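Local structure of periplasmic chaperone Spy (Escherichia coli, 5WO2) at residues 3-8 against 78-83; 16-21 against 74-79; 34-39 against 52-57. The protein is an ATP-independent periplasmic chaperone that, as a cradle-shaped homodimer, limits protein aggregation and lets substrate proteins fold while they are bound to it. One frame throughout, in Å; residues are numbered along the deposited sequence. Where two conformers were deposited one is given.

In the fold
Contacts 1 and 2 lie at one end of the elongated chain, with centres about 12 Å apart, and share Asn-78 and Ile-79. Contact 1 is buried and joins the loop before helix 9-21 to the turn before helix 82-94. Contact 2 is partly buried and sets helix 9-21 against the end of helix 48-77. Contact 3 also uses helix 48-77 but lies on the other side of the chain's centre, about 32 Å from contact 2 (centre to centre). There helix 32-41 packs on it. Contact 1 is leucine on leucine. In contact 2 an isoleucine packs on two others and on lysine methylenes. Contact 3 places a glutamine between helices, beside a zinc site to which the second subunit contributes.

Contact 1 (3-8 against 78-83); sequences KDLNLT and NILTPE
The two LTXXQ motifs that give the family its name meet here, with Leu-7 of the first facing Leu-80 of the second. Each motif leads into a helix, 9-21 after Thr-8 and 82-94 after Thr-81. The contact itself is apolar. Both leucines carry CG beside the backbone N, with chi1 -63° for Leu-7 and -59° for Leu-80, and each presents one methyl to the other. Leu-7 CD2 lies 4.0 Å from Leu-80 CD2.

The closing glutamines of the motifs tie the backbones together around these methyls. Gln-11 uses OE1 to accept from Thr-8 N and NE2 to donate to Ile-79 O. Gln-84 does the same from the other motif, accepting from Thr-81 N and donating to Leu-5 O. Each motif therefore closes its own turn and also grips the other segment. Thr-81 caps the start of helix 82-94 with its side chain. Phe-88 of that helix also touches Leu-80. From just ahead of the first motif, Leu-5 CD1 reaches the same Leu-80 CD2 methyl at 4.2 Å.

Contact 2 (16-21 against 74-79); sequences REIMKG and NKIYNI
Ile-18 points from helix 9-21 toward the last turn of helix 48-77. Both its branches meet Lys-75, and the longer one goes on to Ile-76 and Ile-79. CG2 stands anti to the backbone N and lies over the aliphatic start of Lys-75, with Ile-18 CG2 3.8 Å from Lys-75 CB. Ile-18 CG2 also lies 3.9 Å from Lys-75 CD. The other branch runs beside the backbone N (chi1 -64°) and carries Ile-18 CD1 over the Lys-75 backbone to the two isoleucines. Ile-18 CD1 sits 4.0 Å from Ile-76 CG1. Ile-18 CD1 is also 4.3 Å from Ile-79 CG2. The side chain of Ile-18 slants across those of both Lys-75 and Ile-76 and does not run alongside either.

Lys-75 sets out toward Ile-18, but its end turns away. The chain bends at its last torsion, and NZ forms a weak, long ion pair with Glu-71. Thr-72, one turn earlier, also touches Ile-18.

Asn-74 and Asn-78 do not touch Ile-18. Asn-78 ND2 donates to Asn-74 O at 3.0 Å, with an N-H...O angle of 140°. It reaches that oxygen from above the carbonyl plane, while Asn-78 N comes from the opposite face.

The helix end therefore has two kinds of surface. Its side toward helix 9-21 relies on methyl and methylene packing, with no hydrogen bond between the two segments. Asn-78 ND2 instead bonds to Ser-43 O of the second subunit, and Asn-74 ND2 bonds to that subunit more weakly.

Contact 3 (34-39 against 52-57); sequences RRAMHD and EAQIAK. With ZN (zinc ion), chain R; IMD (imidazole), chain Q.
Gln-54 reaches from helix 48-77 to helix 32-41, where it touches Ala-36 and Met-37. Gln-54 CG lies 3.9 Å from Ala-36 CB. The chain bends at chi2 (-85°), which brings the amide alongside Met-37, with Gln-54 NE2 3.7 Å from Met-37 CB. No hydrogen bond joins the two segments. The amide is instead held by Glu-33, just before segment 34-39: Gln-54 NE2 donates to Glu-33 O. Met-37 extends past Gln-54, and its end leads away from helix 48-77, touching His-69 of the second subunit.

A zinc ion sits on another side of helix 32-41. His-38 ND1 binds the zinc at 2.0 Å. An imidazole molecule, probably from the crystallisation liquor, binds the zinc through its own N3 at 2.1 Å. The other imidazole nitrogen, N1, donates to Asp-39 OD1 at 3.0 Å and more weakly to OD2, and this limits the turning of the imidazole. The side chain of Arg-35 runs along the imidazole, with Arg-35 CB 3.7 Å from imidazole N1.

Glu-93 of the second subunit binds the same zinc. Asn-89 of that subunit accepts a hydrogen bond from His-38 NE2, so both ring nitrogens of His-38 are engaged. Phe-92 of the second subunit stacks on the ring of His-38 and makes a cation-pi contact with Arg-34.

In this crystal the zinc, partly held by imidazole, thus bridges the two subunits. The contact itself is a helical hairpin of the all-alpha Spy fold, its two helices running roughly antiparallel.

Contact 1 (3-8 against 78-83)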
# COMPACT_ATOMS: atom_id res chain seq x y z
N LYS B 3 13.01 -10.75 13.01
CA LYS B 3 13.99 -11.61 12.34
C LYS B 3 14.75 -12.44 13.38
O LYS B 3 15.94 -12.70 13.23
CB LYS B 3 14.96 -10.78 11.50
CG LYS B 3 14.36 -10.29 10.21
CD LYS B 3 15.38 -10.24 9.09
CE LYS B 3 14.75 -10.65 7.77
NZ LYS B 3 14.45 -12.10 7.74
N ASP B 4 14.02 -12.84 14.42
CA ASP B 4 14.56 -13.70 15.48
C ASP B 4 14.73 -15.13 14.99
O ASP B 4 14.34 -16.08 15.67
CB ASP B 4 13.62 -13.68 16.67
CG ASP B 4 12.21 -14.07 16.29
OD1 ASP B 4 11.78 -13.68 15.19
OD2 ASP B 4 11.54 -14.78 17.07
N LEU B 5 15.31 -15.27 13.80
CA LEU B 5 15.36 -16.55 13.12
C LEU B 5 16.75 -17.17 13.18
O LEU B 5 16.93 -18.31 12.80
CB LEU B 5 14.91 -16.40 11.67
CG LEU B 5 13.52 -15.82 11.40
CD1 LEU B 5 13.34 -15.75 9.91
CD2 LEU B 5 12.41 -16.63 12.04
N ASN B 6 17.73 -16.41 13.67
CA ASN B 6 19.08 -16.92 13.90
C ASN B 6 19.77 -17.22 12.59
O ASN B 6 20.29 -18.31 12.37
CB ASN B 6 19.04 -18.18 14.77
CG ASN B 6 17.96 -18.12 15.82
OD1 ASN B 6 17.31 -17.08 16.01
ND2 ASN B 6 17.75 -19.23 16.52
N LEU B 7 19.76 -16.24 11.70
CA LEU B 7 20.17 -16.51 10.32
C LEU B 7 21.66 -16.87 10.16
O LEU B 7 22.55 -16.14 10.56
CB LEU B 7 19.84 -15.30 9.46
CG LEU B 7 18.34 -14.98 9.36
CD1 LEU B 7 18.14 -13.59 8.86
CD2 LEU B 7 17.66 -15.99 8.45
N THR B 8 21.90 -18.03 9.57
CA THR B 8 23.24 -18.46 9.14
C THR B 8 23.94 -17.38 8.26
O THR B 8 23.26 -16.73 7.45
CB THR B 8 23.12 -19.79 8.34
OG1 THR B 8 23.07 -20.92 9.24
CG2 THR B 8 24.26 -19.98 7.42
N ASN B 78 12.38 -20.32 1.74
CA ASN B 78 13.00 -21.57 1.31
C ASN B 78 14.50 -21.68 1.56
O ASN B 78 15.08 -22.73 1.32
CB ASN B 78 12.69 -21.80 -0.15
CG ASN B 78 11.32 -22.35 -0.35
OD1 ASN B 78 11.06 -23.49 0.05
ND2 ASN B 78 10.40 -21.56 -0.95
N ILE B 79 15.15 -20.63 2.07
CA ILE B 79 16.51 -20.84 2.58
C ILE B 79 16.51 -21.24 4.05
O ILE B 79 17.57 -21.47 4.62
CB ILE B 79 17.42 -19.59 2.44
CG1 ILE B 79 16.98 -18.45 3.35
CG2 ILE B 79 17.46 -19.12 1.02
CD1 ILE B 79 18.00 -17.36 3.51
N LEU B 80 15.34 -21.32 4.68
CA LEU B 80 15.25 -21.56 6.13
C LEU B 80 15.20 -23.03 6.55
O LEU B 80 14.71 -23.88 5.81
CB LEU B 80 14.00 -20.89 6.70
CG LEU B 80 13.84 -19.37 6.56
CD1 LEU B 80 12.48 -18.93 7.12
CD2 LEU B 80 14.96 -18.63 7.24
N THR B 81 15.68 -23.31 7.77
CA THR B 81 15.52 -24.62 8.40
C THR B 81 14.08 -24.88 8.82
O THR B 81 13.33 -23.93 9.04
CB THR B 81 16.37 -24.76 9.65
OG1 THR B 81 15.85 -23.88 10.66
CG2 THR B 81 17.83 -24.43 9.36
N PRO B 82 13.68 -26.15 8.96
CA PRO B 82 12.34 -26.46 9.46
C PRO B 82 11.97 -25.68 10.72
O PRO B 82 10.90 -25.08 10.74
CB PRO B 82 12.41 -27.96 9.72
CG PRO B 82 13.27 -28.43 8.60
CD PRO B 82 14.35 -27.37 8.47
N GLU B 83 12.82 -25.65 11.74
CA GLU B 83 12.50 -24.85 12.92
C GLU B 83 12.37 -23.35 12.58
O GLU B 83 11.50 -22.66 13.10
CB GLU B 83 13.54 -25.06 14.04
CG GLU B 83 14.99 -25.08 13.56
CD GLU B 83 15.49 -26.49 13.18
OE1 GLU B 83 16.14 -27.15 14.04
OE2 GLU B 83 15.26 -26.95 12.03

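Contact 2 (16-21 against 74-79)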
# COMPACT_ATOMS: atom_id res chain seq x y z
N ARG B 16 20.55 -11.16 1.30
CA ARG B 16 21.00 -9.93 0.68
C ARG B 16 21.02 -10.13 -0.83
O ARG B 16 20.58 -9.26 -1.59
CB ARG B 16 22.39 -9.54 1.20
CG ARG B 16 22.48 -9.30 2.71
CD ARG B 16 23.86 -8.77 3.09
NE ARG B 16 24.35 -9.21 4.40
CZ ARG B 16 25.30 -10.13 4.60
NH1 ARG B 16 25.90 -10.74 3.59
NH2 ARG B 16 25.66 -10.43 5.84
N GLU B 17 21.48 -11.30 -1.26
CA GLU B 17 21.54 -11.63 -2.69
C GLU B 17 20.15 -11.66 -3.31
O GLU B 17 19.96 -11.21 -4.44
CB GLU B 17 22.22 -12.98 -2.89
N ILE B 18 19.19 -12.21 -2.57
CA ILE B 18 17.79 -12.26 -3.02
C ILE B 18 17.26 -10.86 -3.21
O ILE B 18 16.64 -10.54 -4.24
CB ILE B 18 16.90 -13.01 -2.01
CG1 ILE B 18 17.32 -14.48 -1.89
CG2 ILE B 18 15.44 -12.95 -2.42
CD1 ILE B 18 16.83 -15.18 -0.62
N MET B 19 17.49 -10.02 -2.21
CA MET B 19 17.02 -8.64 -2.23
C MET B 19 17.68 -7.87 -3.36
O MET B 19 17.00 -7.15 -4.09
CB MET B 19 17.32 -7.97 -0.90
CG MET B 19 16.88 -8.77 0.29
SD MET B 19 15.97 -7.82 1.49
CE MET B 19 14.49 -7.46 0.53
N LYS B 20 19.00 -8.00 -3.49
CA LYS B 20 19.74 -7.32 -4.54
C LYS B 20 19.08 -7.54 -5.90
O LYS B 20 18.92 -6.60 -6.68
CB LYS B 20 21.19 -7.81 -4.57
N GLY B 21 18.69 -8.78 -6.17
CA GLY B 21 17.98 -9.10 -7.40
C GLY B 21 16.56 -8.58 -7.34
O GLY B 21 16.21 -7.61 -8.02
N ASN B 74 9.07 -15.61 -0.54
CA ASN B 74 9.11 -17.04 -0.84
C ASN B 74 10.56 -17.52 -0.95
O ASN B 74 10.90 -18.60 -0.47
CB ASN B 74 8.35 -17.33 -2.14
CG ASN B 74 8.33 -18.78 -2.50
OD1 ASN B 74 9.22 -19.28 -3.20
ND2 ASN B 74 7.32 -19.49 -2.02
N LYS B 75 11.41 -16.73 -1.58
CA LYS B 75 12.79 -17.18 -1.75
C LYS B 75 13.46 -17.27 -0.38
O LYS B 75 14.27 -18.15 -0.13
CB LYS B 75 13.56 -16.23 -2.67
CG LYS B 75 13.29 -16.47 -4.16
CD LYS B 75 14.15 -15.57 -5.06
CE LYS B 75 13.62 -15.53 -6.46
NZ LYS B 75 13.26 -16.90 -6.97
N ILE B 76 13.11 -16.36 0.51
CA ILE B 76 13.67 -16.35 1.84
C ILE B 76 13.18 -17.56 2.63
O ILE B 76 13.97 -18.32 3.20
CB ILE B 76 13.31 -15.05 2.56
CG1 ILE B 76 14.08 -13.89 1.93
CG2 ILE B 76 13.59 -15.14 4.07
CD1 ILE B 76 13.74 -12.56 2.45
N TYR B 77 11.87 -17.74 2.67
CA TYR B 77 11.27 -18.87 3.36
C TYR B 77 12.01 -20.16 3.01
O TYR B 77 12.27 -20.98 3.87
CB TYR B 77 9.80 -18.98 2.97
CG TYR B 77 9.05 -20.07 3.70
CD1 TYR B 77 8.60 -19.87 5.00
CD2 TYR B 77 8.77 -21.30 3.10
CE1 TYR B 77 7.93 -20.86 5.70
CE2 TYR B 77 8.06 -22.30 3.80
CZ TYR B 77 7.63 -22.06 5.08
OH TYR B 77 6.93 -22.98 5.80
N ASN B 78 12.38 -20.32 1.74
CA ASN B 78 13.00 -21.57 1.31
C ASN B 78 14.50 -21.68 1.56
O ASN B 78 15.08 -22.73 1.32
CB ASN B 78 12.69 -21.80 -0.15
CG ASN B 78 11.32 -22.35 -0.35
OD1 ASN B 78 11.06 -23.49 0.05
ND2 ASN B 78 10.40 -21.56 -0.95
N ILE B 79 15.15 -20.63 2.07
CA ILE B 79 16.51 -20.84 2.58
C ILE B 79 16.51 -21.24 4.05
O ILE B 79 17.57 -21.47 4.62
CB ILE B 79 17.42 -19.59 2.44
CG1 ILE B 79 16.98 -18.45 3.35
CG2 ILE B 79 17.46 -19.12 1.02
CD1 ILE B 79 18.00 -17.36 3.51

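Contact 3 (34-39 against 52-57)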
# COMPACT_ATOMS: atom_id res chain seq x y z
N ARG B 34 1.47 9.16 -8.36
CA ARG B 34 1.36 10.13 -7.28
C ARG B 34 0.92 11.49 -7.78
O ARG B 34 0.03 12.09 -7.19
CB ARG B 34 2.70 10.27 -6.55
CG ARG B 34 2.70 11.25 -5.38
CD ARG B 34 2.39 10.56 -4.06
NE ARG B 34 2.59 11.46 -2.92
CZ ARG B 34 2.16 11.21 -1.69
NH1 ARG B 34 1.51 10.08 -1.43
NH2 ARG B 34 2.38 12.09 -0.71
N ARG B 35 1.54 12.00 -8.83
CA ARG B 35 1.18 13.33 -9.33
C ARG B 35 -0.24 13.33 -9.87
O ARG B 35 -0.96 14.29 -9.70
CB ARG B 35 2.17 13.79 -10.40
CG ARG B 35 3.59 13.82 -9.89
CD ARG B 35 4.49 14.79 -10.64
NE ARG B 35 5.69 15.03 -9.85
CZ ARG B 35 6.92 14.63 -10.17
NH1 ARG B 35 7.16 13.97 -11.31
NH2 ARG B 35 7.92 14.91 -9.34
N ALA B 36 -0.64 12.25 -10.53
CA ALA B 36 -2.02 12.14 -10.99
C ALA B 36 -2.99 12.15 -9.80
O ALA B 36 -4.03 12.81 -9.85
CB ALA B 36 -2.20 10.87 -11.83
N MET B 37 -2.66 11.41 -8.74
CA MET B 37 -3.47 11.44 -7.52
C MET B 37 -3.54 12.85 -6.96
O MET B 37 -4.60 13.37 -6.57
CB MET B 37 -2.88 10.51 -6.47
CG MET B 37 -3.75 10.44 -5.22
SD MET B 37 -3.22 9.25 -4.01
CE MET B 37 -4.63 9.28 -2.91
N HIS B 38 -2.38 13.48 -6.89
CA HIS B 38 -2.34 14.85 -6.41
C HIS B 38 -3.28 15.74 -7.20
O HIS B 38 -4.06 16.51 -6.62
CB HIS B 38 -0.93 15.40 -6.48
CG HIS B 38 -0.73 16.66 -5.71
ND1 HIS B 38 0.45 17.36 -5.75
CD2 HIS B 38 -1.56 17.38 -4.92
CE1 HIS B 38 0.37 18.42 -4.97
NE2 HIS B 38 -0.84 18.46 -4.45
N ASP B 39 -3.24 15.61 -8.53
CA ASP B 39 -4.02 16.51 -9.37
C ASP B 39 -5.53 16.22 -9.26
O ASP B 39 -6.34 17.08 -9.56
CB ASP B 39 -3.53 16.44 -10.84
CG ASP B 39 -2.12 17.07 -11.00
OD1 ASP B 39 -1.73 17.75 -10.03
OD2 ASP B 39 -1.39 16.87 -12.00
N GLU B 52 -11.11 6.96 -11.32
CA GLU B 52 -11.11 5.54 -11.63
C GLU B 52 -9.93 5.17 -12.54
O GLU B 52 -9.33 4.09 -12.38
CB GLU B 52 -12.42 5.13 -12.29
CG GLU B 52 -13.59 5.16 -11.30
CD GLU B 52 -14.94 4.81 -11.95
OE1 GLU B 52 -15.31 5.40 -12.97
OE2 GLU B 52 -15.65 3.96 -11.36
N ALA B 53 -9.59 6.05 -13.49
CA ALA B 53 -8.47 5.74 -14.35
C ALA B 53 -7.14 5.70 -13.59
O ALA B 53 -6.29 4.83 -13.83
CB ALA B 53 -8.40 6.75 -15.53
N GLN B 54 -6.99 6.61 -12.64
CA GLN B 54 -5.80 6.68 -11.77
C GLN B 54 -5.70 5.43 -10.94
O GLN B 54 -4.62 4.83 -10.84
CB GLN B 54 -5.86 7.90 -10.84
CG GLN B 54 -4.53 8.21 -10.17
CD GLN B 54 -4.29 7.43 -8.88
OE1 GLN B 54 -5.23 6.88 -8.29
NE2 GLN B 54 -3.02 7.37 -8.44
N ILE B 55 -6.83 4.98 -10.41
CA ILE B 55 -6.84 3.76 -9.60
C ILE B 55 -6.43 2.54 -10.44
O ILE B 55 -5.58 1.73 -10.05
CB ILE B 55 -8.22 3.55 -8.94
CG1 ILE B 55 -8.48 4.62 -7.88
CG2 ILE B 55 -8.35 2.10 -8.35
CD1 ILE B 55 -9.90 4.65 -7.44
N ALA B 56 -6.99 2.42 -11.64
CA ALA B 56 -6.64 1.33 -12.54
C ALA B 56 -5.16 1.35 -12.90
O ALA B 56 -4.50 0.30 -12.99
CB ALA B 56 -7.48 1.42 -13.77
N LYS B 57 -4.60 2.54 -13.11
CA LYS B 57 -3.19 2.61 -13.43
C LYS B 57 -2.34 2.17 -12.22
O LYS B 57 -1.33 1.45 -12.36
CB LYS B 57 -2.83 4.01 -13.90
CG LYS B 57 -1.36 4.19 -14.24
CD LYS B 57 -1.16 4.92 -15.59
CE LYS B 57 0.21 4.56 -16.27
NZ LYS B 57 0.37 3.10 -16.57
ZN ZN R . 2.27 16.87 -6.50
N1 IMD Q . 1.20 17.30 -9.88
C2 IMD Q . 1.59 17.04 -8.63
N3 IMD Q . 2.76 17.64 -8.40
C4 IMD Q . 3.16 18.25 -9.54
C5 IMD Q . 2.18 18.01 -10.47